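Local coordinates for protein putative 4-hydroxybenzoyl-CoA thioesterase (Geobacillus stearothermophilus, PDB 2OIW) that probably hydrolyses acyl-CoA thioesters, as a hotdog-fold thioesterase related to 4-hydroxybenzoyl-CoA thioesterases, at residues H36-L41 and T76-I81. Residues are numbered along the deposited sequence; the frame is centred on the assembly and turned at random.
Sequences HEIFKL and TGIERI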
# COMPACT_ATOMS: atom_id res chain seq x y z
N HIS A 36 11.56 1.49 -13.20
CA HIS A 36 12.50 2.51 -12.69
C HIS A 36 13.51 3.05 -13.72
O HIS A 36 13.62 4.27 -13.91
CB HIS A 36 13.27 1.92 -11.50
CG HIS A 36 14.07 2.92 -10.73
ND1 HIS A 36 13.49 3.80 -9.84
CD2 HIS A 36 15.40 3.19 -10.73
CE1 HIS A 36 14.44 4.56 -9.31
NE2 HIS A 36 15.60 4.22 -9.85
N GLU A 37 14.26 2.15 -14.35
CA GLU A 37 15.24 2.56 -15.38
C GLU A 37 14.60 3.27 -16.59
O GLU A 37 15.21 4.13 -17.20
CB GLU A 37 16.05 1.36 -15.85
CG GLU A 37 16.93 0.73 -14.76
CD GLU A 37 17.85 1.73 -14.06
OE1 GLU A 37 18.35 2.68 -14.71
OE2 GLU A 37 18.09 1.54 -12.85
N ILE A 38 13.38 2.90 -16.91
CA ILE A 38 12.64 3.56 -17.96
C ILE A 38 12.29 4.97 -17.52
O ILE A 38 12.55 5.90 -18.27
CB ILE A 38 11.38 2.77 -18.40
CG1 ILE A 38 11.82 1.48 -19.13
CG2 ILE A 38 10.49 3.62 -19.33
CD1 ILE A 38 10.69 0.42 -19.33
N PHE A 39 11.69 5.13 -16.35
CA PHE A 39 11.42 6.47 -15.79
C PHE A 39 12.69 7.32 -15.80
O PHE A 39 12.65 8.52 -16.13
CB PHE A 39 10.84 6.37 -14.36
CG PHE A 39 9.51 5.65 -14.28
CD1 PHE A 39 8.69 5.51 -15.41
CD2 PHE A 39 9.07 5.13 -13.08
CE1 PHE A 39 7.47 4.86 -15.32
CE2 PHE A 39 7.85 4.48 -12.99
CZ PHE A 39 7.06 4.33 -14.11
N LYS A 40 13.82 6.70 -15.48
CA LYS A 40 15.07 7.44 -15.36
C LYS A 40 15.54 7.99 -16.71
O LYS A 40 16.21 9.02 -16.76
CB LYS A 40 16.15 6.57 -14.69
CG LYS A 40 17.23 7.37 -14.01
CD LYS A 40 18.36 6.47 -13.49
CE LYS A 40 19.44 7.29 -12.79
NZ LYS A 40 19.95 8.45 -13.63
N LEU A 41 15.16 7.33 -17.82
CA LEU A 41 15.53 7.83 -19.15
C LEU A 41 14.81 9.14 -19.54
O LEU A 41 15.39 10.01 -20.21
CB LEU A 41 15.31 6.76 -20.21
CG LEU A 41 16.22 5.54 -20.10
CD1 LEU A 41 15.73 4.44 -21.01
CD2 LEU A 41 17.69 5.87 -20.43
N THR A 76 11.55 -6.41 -17.28
CA THR A 76 10.81 -5.31 -17.87
C THR A 76 11.47 -4.94 -19.18
O THR A 76 12.66 -4.66 -19.22
CB THR A 76 10.76 -4.10 -16.91
OG1 THR A 76 10.27 -4.53 -15.61
CG2 THR A 76 9.83 -3.02 -17.48
N GLY A 77 10.69 -5.00 -20.26
CA GLY A 77 11.22 -4.71 -21.58
C GLY A 77 10.26 -3.83 -22.33
O GLY A 77 9.14 -3.57 -21.87
N ILE A 78 10.69 -3.39 -23.51
CA ILE A 78 9.88 -2.55 -24.38
C ILE A 78 9.28 -3.41 -25.49
O ILE A 78 10.02 -3.97 -26.30
CB ILE A 78 10.74 -1.40 -24.98
CG1 ILE A 78 11.37 -0.54 -23.86
CG2 ILE A 78 9.92 -0.55 -26.00
CD1 ILE A 78 10.33 0.18 -22.99
N GLU A 79 7.95 -3.51 -25.55
CA GLU A 79 7.33 -4.26 -26.65
C GLU A 79 7.06 -3.38 -27.89
O GLU A 79 7.11 -3.87 -29.02
CB GLU A 79 6.02 -4.92 -26.21
CG GLU A 79 5.47 -5.85 -27.28
CD GLU A 79 4.10 -6.44 -26.95
OE1 GLU A 79 3.24 -5.71 -26.41
OE2 GLU A 79 3.88 -7.63 -27.28
N ARG A 80 6.75 -2.11 -27.68
CA ARG A 80 6.59 -1.18 -28.80
C ARG A 80 7.03 0.20 -28.37
O ARG A 80 6.70 0.67 -27.29
CB ARG A 80 5.13 -1.17 -29.26
CG ARG A 80 4.88 -0.44 -30.57
CD ARG A 80 3.40 -0.20 -30.70
NE ARG A 80 3.00 -0.12 -32.10
CZ ARG A 80 2.96 1.00 -32.80
NH1 ARG A 80 3.29 2.15 -32.21
NH2 ARG A 80 2.58 0.99 -34.06
N ILE A 81 7.82 0.86 -29.22
CA ILE A 81 8.11 2.29 -29.05
C ILE A 81 7.20 3.03 -30.01
O ILE A 81 7.35 2.92 -31.21
CB ILE A 81 9.59 2.64 -29.34
CG1 ILE A 81 10.53 1.71 -28.55
CG2 ILE A 81 9.87 4.12 -29.01
CD1 ILE A 81 12.03 1.74 -28.95
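I38 reaches from helix 36-42 to T76 and I78 on strand 72-81, joining the central helical segment of a hotdog fold to the antiparallel sheet that curls around it. The contact is small, 111 Å² summed over both sides, and no hydrogen bond crosses it; all three touching residues are buried. The side chain of I38 leaves the helix toward the strand. Its CB serves as the branch point and itself stays clear of the strand side chains. The CG2 branch, anti to the backbone N, likewise makes no close contact with the strand. On the other branch, I38 CG1 is set anti to the carbonyl carbon (chi1 -69°) and comes closer, with I38 CG1 lying 4.3 Å from I78 CD1. With chi2 extended at 166°, I38 CD1 becomes the leading atom and meets both strand residues: I78 CD1 at 3.7 Å and T76 CG2 at 4.0 Å. T76 CG2 and I78 CD1 are 6.4 Å apart, and I38 CD1 sits between them as the vertex of a wide angle. I88 of the adjacent strand 85-94 and F5 of strand 5-9 also touch I38, extending the apolar layer on both sides of strand 72-81.

T76 turns toward the helix and presents its methyl to I38, while its OG1 makes a weak hydrogen bond to G34 O, at the end of the preceding helix 27-34. The CB of I78 projects beside the helix rather than at it; its folded chi2 of -64° brings CD1 back to the I38 methyl.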